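Local coordinates for probable adenylyl-sulfate kinase (Synechocystis sp., PDB 5CB8), which catalyses the ATP-dependent phosphorylation of adenosine 5'-phosphosulfate to 3'-phosphoadenylyl sulfate, a step in sulfate assimilation, at residues Gly37-Thr40 with Ile41-Leu45; Lys184-Gln187 with Lys188-Leu192. All blocks are in the same frame, centred on the assembly; numbering follows the deposited sequence. Where two conformers were deposited one is given.

Interaction 1 of 2, residues Gly37-Thr40 with Ile41-Leu45. With SO4 (sulfate ion), chain H.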
ATOM      1  N   GLY B  37     -18.485 -15.746  -4.548  1.00 18.35           N
ATOM      2  CA  GLY B  37     -19.103 -14.589  -5.185  1.00 22.01           C
ATOM      3  C   GLY B  37     -18.595 -13.244  -4.681  1.00 24.58           C
ATOM      4  O   GLY B  37     -19.243 -12.214  -4.895  1.00 18.49           O
ATOM      5  N   LYS B  38     -17.428 -13.238  -4.038  1.00 16.58           N
ATOM      6  CA  LYS B  38     -16.876 -11.997  -3.472  1.00 17.48           C
ATOM      7  C   LYS B  38     -16.597 -10.940  -4.550  1.00 20.61           C
ATOM      8  O   LYS B  38     -16.974  -9.780  -4.409  1.00 17.22           O
ATOM      9  CB  LYS B  38     -15.586 -12.273  -2.692  1.00 15.27           C
ATOM     10  CG  LYS B  38     -15.723 -13.216  -1.491  1.00 18.31           C
ATOM     11  CD  LYS B  38     -14.391 -13.315  -0.741  1.00 15.35           C
ATOM     12  CE  LYS B  38     -13.284 -13.859  -1.653  1.00 16.57           C
ATOM     13  NZ  LYS B  38     -13.517 -15.290  -2.025  1.00 15.81           N
ATOM     14  N   THR B  39     -15.941 -11.337  -5.633  1.00 17.08           N
ATOM     15  CA  THR B  39     -15.584 -10.407  -6.697  0.64 20.86           C
ATOM     16  C   THR B  39     -16.820  -9.802  -7.377  1.00 21.86           C
ATOM     17  O   THR B  39     -16.864  -8.608  -7.692  1.00 24.99           O
ATOM     18  CB  THR B  39     -14.680 -11.113  -7.723  0.64 24.66           C
ATOM     19  OG1 THR B  39     -13.374 -11.279  -7.154  0.64 25.57           O
ATOM     20  CG2 THR B  39     -14.572 -10.316  -8.985  0.64 25.76           C
ATOM     21  N   THR B  40     -17.826 -10.644  -7.604  1.00 20.82           N
ATOM     22  CA  THR B  40     -19.064 -10.207  -8.244  1.00 24.61           C
ATOM     23  C   THR B  40     -19.762  -9.113  -7.425  1.00 22.47           C
ATOM     24  O   THR B  40     -20.230  -8.104  -7.976  1.00 24.51           O
ATOM     25  CB  THR B  40     -20.017 -11.396  -8.459  1.00 28.99           C
ATOM     26  OG1 THR B  40     -19.423 -12.318  -9.383  1.00 28.26           O
ATOM     27  CG2 THR B  40     -21.354 -10.931  -9.014  1.00 27.38           C
ATOM     28  N   ILE B  41     -19.818  -9.315  -6.112  1.00 20.26           N
ATOM     29  CA  ILE B  41     -20.421  -8.341  -5.204  1.00 23.77           C
ATOM     30  C   ILE B  41     -19.568  -7.082  -5.153  1.00 19.52           C
ATOM     31  O   ILE B  41     -20.087  -5.961  -5.187  1.00 20.90           O
ATOM     32  CB  ILE B  41     -20.574  -8.913  -3.774  1.00 18.64           C
ATOM     33  CG1 ILE B  41     -21.652 -10.006  -3.751  1.00 19.98           C
ATOM     34  CG2 ILE B  41     -20.946  -7.799  -2.781  1.00 18.61           C
ATOM     35  CD1 ILE B  41     -21.762 -10.747  -2.412  1.00 20.99           C
ATOM     36  N   THR B  42     -18.257  -7.274  -5.056  1.00 19.93           N
ATOM     37  CA  THR B  42     -17.318  -6.162  -5.053  1.00 20.26           C
ATOM     38  C   THR B  42     -17.536  -5.255  -6.256  1.00 24.73           C
ATOM     39  O   THR B  42     -17.647  -4.032  -6.112  1.00 23.65           O
ATOM     40  CB  THR B  42     -15.878  -6.687  -5.045  1.00 20.45           C
ATOM     41  OG1 THR B  42     -15.674  -7.424  -3.833  1.00 19.18           O
ATOM     42  CG2 THR B  42     -14.873  -5.540  -5.114  1.00 21.05           C
ATOM     43  N   HIS B  43     -17.614  -5.852  -7.442  1.00 21.30           N
ATOM     44  CA  HIS B  43     -17.726  -5.063  -8.664  1.00 27.64           C
ATOM     45  C   HIS B  43     -19.061  -4.335  -8.732  1.00 26.56           C
ATOM     46  O   HIS B  43     -19.123  -3.174  -9.139  1.00 26.33           O
ATOM     47  CB  HIS B  43     -17.509  -5.953  -9.887  1.00 29.22           C
ATOM     48  CG  HIS B  43     -16.093  -6.420 -10.042  1.00 40.29           C
ATOM     49  ND1 HIS B  43     -15.736  -7.444 -10.892  1.00 45.81           N
ATOM     50  CD2 HIS B  43     -14.945  -5.995  -9.459  1.00 34.95           C
ATOM     51  CE1 HIS B  43     -14.428  -7.630 -10.829  1.00 41.98           C
ATOM     52  NE2 HIS B  43     -13.925  -6.765  -9.964  1.00 38.91           N
ATOM     53  N   ALA B  44     -20.129  -5.007  -8.310  1.00 28.21           N
ATOM     54  CA  ALA B  44     -21.455  -4.396  -8.332  1.00 29.15           C
ATOM     55  C   ALA B  44     -21.540  -3.263  -7.320  1.00 29.09           C
ATOM     56  O   ALA B  44     -22.141  -2.213  -7.586  1.00 28.88           O
ATOM     57  CB  ALA B  44     -22.531  -5.443  -8.062  1.00 26.66           C
ATOM     58  N   LEU B  45     -20.948  -3.482  -6.151  1.00 22.76           N
ATOM     59  CA  LEU B  45     -20.906  -2.462  -5.111  1.00 27.35           C
ATOM     60  C   LEU B  45     -20.055  -1.264  -5.544  1.00 22.87           C
ATOM     61  O   LEU B  45     -20.412  -0.113  -5.299  1.00 27.90           O
ATOM     62  CB  LEU B  45     -20.343  -3.057  -3.817  1.00 23.81           C
ATOM     63  CG  LEU B  45     -20.262  -2.087  -2.637  1.00 25.50           C
ATOM     64  CD1 LEU B  45     -21.634  -1.494  -2.344  1.00 23.35           C
ATOM     65  CD2 LEU B  45     -19.684  -2.773  -1.400  1.00 23.94           C
TER
HETATM   66  S   SO4 H 302     -14.995 -15.312  -5.343  1.00 18.60           S
HETATM   67  O1  SO4 H 302     -14.607 -13.982  -5.773  1.00 20.15           O
HETATM   68  O2  SO4 H 302     -16.080 -15.815  -6.181  1.00 20.90           O
HETATM   69  O3  SO4 H 302     -15.452 -15.247  -3.947  1.00 17.63           O
HETATM   70  O4  SO4 H 302     -13.864 -16.253  -5.429  1.00 16.34           O
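Gly37 O accepts the amide of Ile41 (N to O 3.2 Å), opening the i to i+4 bonds of helix 38-50, with Gly37 as its N-cap. Lys38 O takes two donors from Thr42: the amide, and OG1 at 2.8 Å, which comes from above the carbonyl plane, 44° out of it. A threonine suits this spot because its hydroxyl, beside its own backbone N (chi1 -63°), turns back onto the preceding turn and is satisfied while buried. On another side of the helix, in one of two conformers of Thr39, its methyl CG2 lies over a face of the His43 ring.

The helix start holds a sulfate in the Walker A P-loop, probably where an ATP phosphate binds. Thr39 N reaches sulfate O1 at 3.0 Å and Lys38 N reaches O3 at 2.8 Å. Bends at chi3 and chi4 curl the Lys38 chain around, and NZ grips the same O3 at 2.7 Å. A methionine in place of Lys38 would probably leave the anion without its charged partner and Gly32 O without its NZ donor. Gly37, at phi 105°, has a backbone where a CB would strike the preceding carbonyl.

Ile41 and Thr42 pack on Leu30 of strand 26-31, Lys38 and Thr39 touch Ser103 of strand 99-103, and Ala44 meets Val182 of helix 178-191.

Interaction 2 of 2, residues Lys184-Gln187 with Lys188-Leu192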
ATOM      1  N   LYS B 184     -27.734  -4.957   1.138  1.00 22.44           N
ATOM      2  CA  LYS B 184     -27.482  -5.070   2.575  1.00 22.08           C
ATOM      3  C   LYS B 184     -26.198  -4.354   2.984  1.00 20.63           C
ATOM      4  O   LYS B 184     -26.134  -3.751   4.058  1.00 24.75           O
ATOM      5  CB  LYS B 184     -27.442  -6.544   3.023  1.00 21.43           C
ATOM      6  CG  LYS B 184     -28.815  -7.228   3.015  1.00 27.20           C
ATOM      7  CD  LYS B 184     -28.810  -8.587   3.734  1.00 27.33           C
ATOM      8  CE  LYS B 184     -28.057  -9.658   2.956  1.00 29.61           C
ATOM      9  NZ  LYS B 184     -28.282 -11.027   3.533  1.00 24.30           N
ATOM     10  N   ILE B 185     -25.174  -4.425   2.137  1.00 19.91           N
ATOM     11  CA  ILE B 185     -23.918  -3.737   2.427  1.00 19.83           C
ATOM     12  C   ILE B 185     -24.176  -2.233   2.374  1.00 21.55           C
ATOM     13  O   ILE B 185     -23.805  -1.503   3.289  1.00 22.54           O
ATOM     14  CB  ILE B 185     -22.803  -4.145   1.440  1.00 19.23           C
ATOM     15  CG1 ILE B 185     -22.501  -5.639   1.589  1.00 17.76           C
ATOM     16  CG2 ILE B 185     -21.540  -3.338   1.683  1.00 21.76           C
ATOM     17  CD1 ILE B 185     -21.626  -6.230   0.462  1.00 17.21           C
ATOM     18  N   TRP B 186     -24.848  -1.785   1.316  1.00 20.84           N
ATOM     19  CA  TRP B 186     -25.189  -0.372   1.145  1.00 21.78           C
ATOM     20  C   TRP B 186     -25.958   0.149   2.349  1.00 22.38           C
ATOM     21  O   TRP B 186     -25.666   1.228   2.860  1.00 22.62           O
ATOM     22  CB  TRP B 186     -26.027  -0.186  -0.129  1.00 24.08           C
ATOM     23  CG  TRP B 186     -26.289   1.259  -0.505  1.00 29.86           C
ATOM     24  CD1 TRP B 186     -27.289   2.069  -0.042  1.00 33.46           C
ATOM     25  CD2 TRP B 186     -25.538   2.048  -1.440  1.00 25.73           C
ATOM     26  NE1 TRP B 186     -27.195   3.315  -0.622  1.00 34.22           N
ATOM     27  CE2 TRP B 186     -26.129   3.324  -1.485  1.00 31.84           C
ATOM     28  CE3 TRP B 186     -24.419   1.792  -2.239  1.00 30.11           C
ATOM     29  CZ2 TRP B 186     -25.639   4.345  -2.303  1.00 36.87           C
ATOM     30  CZ3 TRP B 186     -23.935   2.807  -3.047  1.00 33.83           C
ATOM     31  CH2 TRP B 186     -24.543   4.062  -3.075  1.00 36.74           C
ATOM     32  N   GLN B 187     -26.949  -0.616   2.803  1.00 27.38           N
ATOM     33  CA  GLN B 187     -27.796  -0.165   3.900  1.00 27.74           C
ATOM     34  C   GLN B 187     -26.998  -0.068   5.197  1.00 24.18           C
ATOM     35  O   GLN B 187     -27.234   0.823   6.017  1.00 24.41           O
ATOM     36  CB  GLN B 187     -29.006  -1.092   4.081  1.00 24.16           C
ATOM     37  CG  GLN B 187     -30.028  -0.560   5.072  1.00 31.83           C
ATOM     38  CD  GLN B 187     -30.590   0.783   4.650  1.00 34.59           C
ATOM     39  OE1 GLN B 187     -31.015   0.960   3.506  1.00 35.10           O
ATOM     40  NE2 GLN B 187     -30.586   1.742   5.571  1.00 29.15           N
ATOM     41  N   LYS B 188     -26.050  -0.982   5.377  1.00 22.92           N
ATOM     42  CA  LYS B 188     -25.198  -0.953   6.562  1.00 24.83           C
ATOM     43  C   LYS B 188     -24.322   0.301   6.541  1.00 27.68           C
ATOM     44  O   LYS B 188     -24.124   0.960   7.573  1.00 22.12           O
ATOM     45  CB  LYS B 188     -24.335  -2.216   6.630  1.00 25.53           C
ATOM     46  CG  LYS B 188     -23.431  -2.289   7.861  1.00 21.07           C
ATOM     47  CD  LYS B 188     -24.242  -2.271   9.162  1.00 27.93           C
ATOM     48  CE  LYS B 188     -25.047  -3.548   9.338  1.00 32.83           C
ATOM     49  NZ  LYS B 188     -25.788  -3.597  10.640  1.00 40.25           N
ATOM     50  N   LEU B 189     -23.803   0.631   5.361  1.00 22.85           N
ATOM     51  CA  LEU B 189     -23.027   1.861   5.185  1.00 21.87           C
ATOM     52  C   LEU B 189     -23.864   3.104   5.496  1.00 23.38           C
ATOM     53  O   LEU B 189     -23.359   4.087   6.055  1.00 25.07           O
ATOM     54  CB  LEU B 189     -22.495   1.948   3.759  1.00 22.98           C
ATOM     55  CG  LEU B 189     -21.389   0.978   3.364  1.00 23.13           C
ATOM     56  CD1 LEU B 189     -21.152   1.072   1.865  1.00 21.75           C
ATOM     57  CD2 LEU B 189     -20.110   1.278   4.137  1.00 22.72           C
ATOM     58  N   VAL B 190     -25.142   3.065   5.127  1.00 24.61           N
ATOM     59  CA  VAL B 190     -26.041   4.172   5.433  1.00 28.83           C
ATOM     60  C   VAL B 190     -26.322   4.252   6.928  1.00 32.80           C
ATOM     61  O   VAL B 190     -26.234   5.336   7.529  1.00 29.78           O
ATOM     62  CB  VAL B 190     -27.373   4.057   4.666  1.00 25.63           C
ATOM     63  CG1 VAL B 190     -28.396   5.049   5.216  1.00 28.72           C
ATOM     64  CG2 VAL B 190     -27.149   4.298   3.181  1.00 26.42           C
ATOM     65  N   ASP B 191     -26.662   3.109   7.527  1.00 27.64           N
ATOM     66  CA  ASP B 191     -27.015   3.072   8.945  1.00 31.56           C
ATOM     67  C   ASP B 191     -25.888   3.622   9.805  1.00 30.51           C
ATOM     68  O   ASP B 191     -26.129   4.372  10.746  1.00 31.47           O
ATOM     69  CB  ASP B 191     -27.336   1.645   9.400  1.00 30.38           C
ATOM     70  CG  ASP B 191     -28.590   1.091   8.758  1.00 38.50           C
ATOM     71  OD1 ASP B 191     -29.359   1.879   8.162  1.00 34.57           O
ATOM     72  OD2 ASP B 191     -28.807  -0.141   8.858  1.00 36.60           O
ATOM     73  N   LEU B 192     -24.659   3.238   9.468  1.00 33.40           N
ATOM     74  CA  LEU B 192     -23.479   3.655  10.215  1.00 30.56           C
ATOM     75  C   LEU B 192     -22.946   4.996   9.720  1.00 29.29           C
ATOM     76  O   LEU B 192     -21.874   5.436  10.142  1.00 30.10           O
ATOM     77  CB  LEU B 192     -22.385   2.597  10.110  1.00 29.38           C
ATOM     78  CG  LEU B 192     -22.749   1.217  10.641  1.00 33.13           C
ATOM     79  CD1 LEU B 192     -21.609   0.258  10.389  1.00 25.58           C
ATOM     80  CD2 LEU B 192     -23.057   1.294  12.118  1.00 36.28           C
TER
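The indole of Trp186 meets the CG2 methyl of Val190 one turn on; the methyl approaches obliquely and lies 3.9 Å from CD1. Elsewhere the ring system has a cation-pi partner in Lys48, near the C-terminal end of helix 38-50, so a broad aromatic side chain can serve both an apolar and a charged neighbour. The other flat groups are the Gln187 amide and the Asp191 carboxylate, whose planes are turned 48° apart. NE2 of Gln187 donates to OD1 of Asp191 at 2.9 Å, with an N-H...O angle of 158°. The acceptor lies in the plane of the amide, whereas the donor meets OD1 on its syn side, 34° out of the carboxylate plane. The bend at chi2 brings the Gln187 amide round towards the next turn. A glutamine and an aspartate four residues apart suit this exposed flank, where their bond joins successive turns from outside.

Beneath it runs regular helical bonding: Asp191 N to Gln187 O at 2.8 Å, and Leu189 N to Ile185 O at 3.0 Å. On the buried flank the branched chains of Ile185 and Leu189 meet loosely, CG2 to CD1 at 4.4 Å, and leave apolar surface for the sheet. The helix ends just before Leu192.

Helix 178-191 thus lies against the sheet and its neighbour: Leu189 and Lys188 rest on Leu123 of strand 122-127, Lys188 also touches Val169 of strand 169-171, and Trp186 packs on Leu49 of helix 38-50.

Both contacts are i to i+4 pairings within single helices, and the two helices are neighbours: Leu45 CD2 lies 3.6 Å from Ile185 CG2, and Ile41 CG2 is 3.7 Å from Ile185 CD1. Each is partly buried, with two buried and two exposed residues among those that touch. Their chemistry differs with position. Interaction 1, its centre about 9 Å from the centre of the chain, sits at a helix start, where amides and a lysine face an anion in the probable ATP site. Interaction 2, its centre about 16 Å from it, sits at a helix end, with an apolar flank towards the sheet and a polar pair on its exposed side, and is plain structural packing.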